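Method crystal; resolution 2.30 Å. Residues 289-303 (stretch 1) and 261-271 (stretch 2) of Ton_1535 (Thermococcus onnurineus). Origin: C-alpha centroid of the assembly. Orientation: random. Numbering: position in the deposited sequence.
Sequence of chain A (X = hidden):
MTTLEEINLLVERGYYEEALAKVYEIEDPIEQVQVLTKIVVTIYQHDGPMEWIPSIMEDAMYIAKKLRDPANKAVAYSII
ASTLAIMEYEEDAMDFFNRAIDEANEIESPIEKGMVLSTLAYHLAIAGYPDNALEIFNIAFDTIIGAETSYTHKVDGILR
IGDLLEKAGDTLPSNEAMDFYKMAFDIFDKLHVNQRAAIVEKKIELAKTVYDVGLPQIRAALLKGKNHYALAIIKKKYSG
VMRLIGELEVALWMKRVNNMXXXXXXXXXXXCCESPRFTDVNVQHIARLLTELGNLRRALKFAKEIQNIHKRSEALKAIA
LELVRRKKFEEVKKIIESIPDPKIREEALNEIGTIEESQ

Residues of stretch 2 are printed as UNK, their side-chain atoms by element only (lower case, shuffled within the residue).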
# COMPACT_ATOMS: atom_id res chain seq x y z
N LEU A 289 4.66 -18.46 -10.00
CA LEU A 289 3.23 -18.13 -9.90
C LEU A 289 2.37 -19.31 -10.31
O LEU A 289 1.44 -19.67 -9.60
CB LEU A 289 2.88 -16.89 -10.74
CG LEU A 289 3.31 -15.57 -10.09
CD1 LEU A 289 3.23 -14.41 -11.06
CD2 LEU A 289 2.44 -15.30 -8.89
N LEU A 290 2.69 -19.92 -11.45
CA LEU A 290 1.92 -21.04 -11.94
C LEU A 290 1.99 -22.26 -11.01
O LEU A 290 1.03 -23.02 -10.89
CB LEU A 290 2.37 -21.41 -13.35
CG LEU A 290 2.00 -20.34 -14.38
CD1 LEU A 290 2.72 -20.58 -15.68
CD2 LEU A 290 0.49 -20.33 -14.59
N THR A 291 3.14 -22.44 -10.36
CA THR A 291 3.25 -23.52 -9.39
C THR A 291 2.32 -23.29 -8.19
O THR A 291 1.51 -24.15 -7.87
CB THR A 291 4.69 -23.73 -8.93
OG1 THR A 291 5.47 -24.18 -10.04
CG2 THR A 291 4.75 -24.79 -7.84
N GLU A 292 2.42 -22.12 -7.56
CA GLU A 292 1.56 -21.81 -6.41
C GLU A 292 0.09 -21.83 -6.80
O GLU A 292 -0.78 -22.10 -5.98
CB GLU A 292 1.94 -20.46 -5.78
CG GLU A 292 3.40 -20.40 -5.35
CD GLU A 292 3.82 -19.08 -4.71
OE1 GLU A 292 2.94 -18.26 -4.34
OE2 GLU A 292 5.05 -18.86 -4.56
N LEU A 293 -0.19 -21.56 -8.07
CA LEU A 293 -1.56 -21.62 -8.55
C LEU A 293 -2.05 -23.06 -8.67
O LEU A 293 -3.25 -23.32 -8.58
CB LEU A 293 -1.68 -20.91 -9.90
CG LEU A 293 -1.78 -19.39 -9.85
CD1 LEU A 293 -1.39 -18.77 -11.19
CD2 LEU A 293 -3.18 -18.98 -9.44
N GLY A 294 -1.13 -23.99 -8.90
CA GLY A 294 -1.49 -25.38 -9.11
C GLY A 294 -1.59 -25.76 -10.58
O GLY A 294 -2.02 -26.87 -10.91
N ASN A 295 -1.22 -24.85 -11.47
CA ASN A 295 -1.16 -25.19 -12.88
C ASN A 295 0.23 -25.75 -13.18
O ASN A 295 1.10 -25.06 -13.71
CB ASN A 295 -1.48 -23.97 -13.77
CG ASN A 295 -1.73 -24.34 -15.23
OD1 ASN A 295 -1.11 -25.27 -15.78
ND2 ASN A 295 -2.63 -23.61 -15.87
N LEU A 296 0.43 -27.01 -12.83
CA LEU A 296 1.75 -27.61 -12.97
C LEU A 296 2.13 -27.88 -14.42
O LEU A 296 3.32 -27.95 -14.75
CB LEU A 296 1.87 -28.86 -12.08
CG LEU A 296 1.55 -28.50 -10.62
CD1 LEU A 296 1.67 -29.68 -9.67
CD2 LEU A 296 2.43 -27.35 -10.16
N ARG A 297 1.14 -28.01 -15.31
CA ARG A 297 1.44 -28.19 -16.73
C ARG A 297 2.17 -26.98 -17.28
O ARG A 297 3.28 -27.09 -17.81
CB ARG A 297 0.17 -28.45 -17.56
CG ARG A 297 0.42 -28.36 -19.08
CD ARG A 297 -0.82 -28.60 -19.94
NE ARG A 297 -1.77 -27.48 -19.97
CZ ARG A 297 -1.70 -26.44 -20.82
NH1 ARG A 297 -0.72 -26.37 -21.71
NH2 ARG A 297 -2.61 -25.48 -20.77
N ARG A 298 1.54 -25.81 -17.15
CA ARG A 298 2.14 -24.57 -17.65
C ARG A 298 3.40 -24.24 -16.87
O ARG A 298 4.39 -23.78 -17.45
CB ARG A 298 1.15 -23.40 -17.53
CG ARG A 298 -0.05 -23.45 -18.46
CD ARG A 298 -0.90 -22.21 -18.22
NE ARG A 298 -2.15 -22.20 -18.96
CZ ARG A 298 -2.26 -21.77 -20.22
NH1 ARG A 298 -1.18 -21.36 -20.87
NH2 ARG A 298 -3.44 -21.78 -20.82
N ALA A 299 3.38 -24.49 -15.56
CA ALA A 299 4.52 -24.19 -14.70
C ALA A 299 5.76 -24.94 -15.16
O ALA A 299 6.87 -24.40 -15.13
CB ALA A 299 4.20 -24.51 -13.25
N LEU A 300 5.58 -26.17 -15.61
CA LEU A 300 6.71 -26.92 -16.12
C LEU A 300 7.26 -26.32 -17.41
O LEU A 300 8.48 -26.26 -17.59
CB LEU A 300 6.35 -28.39 -16.31
CG LEU A 300 7.56 -29.30 -16.55
CD1 LEU A 300 8.51 -29.20 -15.37
CD2 LEU A 300 7.13 -30.74 -16.78
N LYS A 301 6.37 -25.86 -18.29
CA LYS A 301 6.83 -25.26 -19.55
C LYS A 301 7.76 -24.11 -19.23
O LYS A 301 8.84 -23.98 -19.82
CB LYS A 301 5.67 -24.70 -20.37
CG LYS A 301 4.63 -25.69 -20.83
CD LYS A 301 3.47 -24.91 -21.46
CE LYS A 301 2.38 -25.83 -21.95
NZ LYS A 301 2.96 -26.93 -22.75
N PHE A 302 7.34 -23.26 -18.30
CA PHE A 302 8.16 -22.11 -17.92
C PHE A 302 9.46 -22.49 -17.21
O PHE A 302 10.53 -22.03 -17.61
CB PHE A 302 7.35 -21.08 -17.15
CG PHE A 302 6.47 -20.25 -18.03
CD1 PHE A 302 6.98 -19.14 -18.67
CD2 PHE A 302 5.17 -20.62 -18.27
CE1 PHE A 302 6.19 -18.38 -19.50
CE2 PHE A 302 4.38 -19.87 -19.10
CZ PHE A 302 4.89 -18.75 -19.72
N ALA A 303 9.37 -23.35 -16.20
CA ALA A 303 10.55 -23.79 -15.48
C ALA A 303 11.66 -24.31 -16.40
O ALA A 303 12.84 -24.01 -16.20
CB ALA A 303 10.17 -24.85 -14.45
N UNK A 261 -13.40 -18.87 -9.42
CA UNK A 261 -13.34 -18.19 -10.71
C UNK A 261 -11.90 -17.88 -11.11
O UNK A 261 -11.64 -17.42 -12.23
c UNK A 261 -15.63 -17.06 -10.96
c UNK A 261 -14.16 -16.90 -10.69
o UNK A 261 -17.11 -15.74 -12.26
c UNK A 261 -16.30 -15.74 -11.32
o UNK A 261 -15.99 -14.71 -10.66
N UNK A 262 -10.97 -18.09 -10.19
CA UNK A 262 -9.57 -17.82 -10.50
C UNK A 262 -9.09 -18.67 -11.69
O UNK A 262 -8.23 -18.23 -12.45
c UNK A 262 -8.61 -21.62 -8.10
c UNK A 262 -6.54 -21.15 -9.23
c UNK A 262 -8.69 -18.01 -9.27
c UNK A 262 -8.23 -19.43 -9.02
c UNK A 262 -7.36 -22.03 -8.55
c UNK A 262 -6.97 -19.85 -9.45
c UNK A 262 -9.04 -20.33 -8.34
o UNK A 262 -6.93 -23.31 -8.33
N UNK A 263 -9.63 -19.87 -11.84
CA UNK A 263 -9.27 -20.74 -12.97
C UNK A 263 -9.48 -20.02 -14.28
O UNK A 263 -8.65 -20.09 -15.18
c UNK A 263 -10.94 -23.75 -11.33
c UNK A 263 -8.51 -23.63 -11.86
c UNK A 263 -10.06 -22.04 -12.95
c UNK A 263 -9.78 -22.84 -11.68
N UNK A 264 -10.61 -19.32 -14.38
CA UNK A 264 -10.91 -18.54 -15.57
C UNK A 264 -9.87 -17.44 -15.84
O UNK A 264 -9.45 -17.26 -16.99
c UNK A 264 -13.41 -18.99 -15.39
o UNK A 264 -13.25 -20.10 -15.96
o UNK A 264 -14.43 -18.71 -14.73
c UNK A 264 -12.31 -17.93 -15.49
N UNK A 265 -9.48 -16.71 -14.79
CA UNK A 265 -8.58 -15.58 -14.99
C UNK A 265 -7.24 -16.03 -15.56
O UNK A 265 -6.63 -15.35 -16.39
c UNK A 265 -9.63 -14.20 -13.15
c UNK A 265 -7.28 -13.72 -13.92
c UNK A 265 -8.32 -14.81 -13.68
N UNK A 266 -6.79 -17.20 -15.11
CA UNK A 266 -5.53 -17.78 -15.55
C UNK A 266 -5.58 -18.13 -17.04
O UNK A 266 -4.65 -17.83 -17.80
c UNK A 266 -4.22 -19.92 -15.48
c UNK A 266 -5.24 -19.07 -14.77
c UNK A 266 -4.79 -18.74 -13.35
N UNK A 267 -6.66 -18.76 -17.45
CA UNK A 267 -6.76 -19.16 -18.85
C UNK A 267 -6.80 -17.93 -19.72
O UNK A 267 -6.12 -17.86 -20.73
c UNK A 267 -7.97 -20.06 -19.09
o UNK A 267 -6.63 -21.74 -18.09
o UNK A 267 -8.75 -22.23 -18.47
c UNK A 267 -7.78 -21.44 -18.51
N UNK A 268 -7.55 -16.93 -19.28
CA UNK A 268 -7.68 -15.70 -20.05
C UNK A 268 -6.36 -14.95 -20.12
O UNK A 268 -6.05 -14.33 -21.13
c UNK A 268 -9.00 -13.55 -20.29
n UNK A 268 -8.01 -10.87 -20.19
c UNK A 268 -9.81 -12.50 -19.57
c UNK A 268 -8.76 -14.80 -19.46
c UNK A 268 -9.50 -11.13 -20.15
N UNK A 269 -5.58 -15.03 -19.06
CA UNK A 269 -4.31 -14.31 -19.00
C UNK A 269 -3.32 -14.76 -20.08
O UNK A 269 -2.41 -14.01 -20.43
c UNK A 269 -3.68 -14.41 -17.63
N UNK A 270 -3.50 -15.99 -20.57
CA UNK A 270 -2.66 -16.52 -21.65
C UNK A 270 -3.41 -16.50 -22.97
O UNK A 270 -2.82 -16.33 -24.03
c UNK A 270 0.11 -18.08 -20.61
c UNK A 270 -1.60 -18.22 -18.96
c UNK A 270 0.69 -18.32 -18.29
c UNK A 270 -1.23 -18.10 -20.29
c UNK A 270 1.07 -18.19 -19.61
c UNK A 270 -0.65 -18.33 -17.96
c UNK A 270 -2.26 -17.97 -21.35
N UNK A 271 -4.72 -16.69 -22.90
CA UNK A 271 -5.54 -16.82 -24.09
C UNK A 271 -6.03 -15.48 -24.63
O UNK A 271 -6.70 -15.44 -25.65
o UNK A 271 -7.52 -21.23 -23.39
c UNK A 271 -6.30 -19.18 -23.52
o UNK A 271 -8.30 -19.48 -22.28
c UNK A 271 -7.45 -20.03 -23.02
c UNK A 271 -6.72 -17.75 -23.82

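Position 261 has three side-chain carbons, the third carrying two oxygens. They reach nothing on stretch 1 and lie exposed, where a carboxylate is readily solvated: Glu-261.

At position 262 one carbon leads to a six-carbon ring bearing one oxygen, and a ring carbon packs on Leu-293, so this is Tyr-262. Its CD2 lies 3.9 Å from Leu-293 CD2, an apolar contact, while its hydroxyl is hydrogen-bonded elsewhere in the structure. A tyrosine suits this buried place because it offers carbon to the leucine and still satisfies its polar end.

Position 263 holds four carbons forked at the second, exposed and touching nothing on stretch 1: Leu-263, a type on which this contact sets no demand. Position 264 has two carbons, the second with two oxygens, out of reach of stretch 1 and free to be solvated: Asp-264.

Position 265 shows one carbon carrying two more and makes no contact: Val-265, again a type this contact does not dictate. Position 266 has the same three carbons, but they point toward stretch 1 and meet Leu-293 and Asn-295: Val-266. Its CG2 lies 4.0 Å from Leu-293 CD1, and its CG1 lies 4.0 Å from Asn-295 ND2. The compact branched side chain fits where the backbones come near, with the CA atoms of Leu-290 and Val-266 8.9 Å apart.

Position 267 has two carbons, the second bearing two oxygens, and this carboxylate comes near the Arg-298 guanidinium: Asp-267. Its OD1 is 4.2 Å from Arg-298 NH2, too far for a salt bridge, though the opposite charges still favour each other.

Position 268 is a row of four carbons ending in nitrogen; its CA-to-CB bond points away from stretch 1, and its charge can be solvated: Lys-268. Position 269 has a single carbon without a contact here, taking little room in a buried spot: Ala-269.

At position 270 one carbon leads to a six-carbon ring without oxygen. The guanidinium of Arg-298 lies flat on one face, planes at 17°, and Leu-290 and Phe-302 also touch the ring: Phe-270. Arg-298 NH1 is 3.3 Å from Phe-270 CG, Leu-290 CD1 4.0 Å from Phe-270 CZ, and Phe-302 CE2 3.7 Å from Phe-270 CE2. A flat aromatic ring can serve both the cation and these apolar neighbours.

Position 271 has three carbons, the third with two oxygens, making no close contact and exposed to solvating water: Glu-271.

The contact works without a hydrogen bond across it. Tyr-262, Val-266 and Phe-270, spaced one turn apart, put one side of their helix against stretch 1. There, a Schellman turn at Gly-294 ends one helix, and OD1 of Asn-295 accepts from N of Arg-298 at 3.0 Å, capping the next. Leucines pack before this turn; Arg-298 and Phe-302 meet Phe-270 after it.

Stretch 2 (261-271) EYLDVVDKAFE
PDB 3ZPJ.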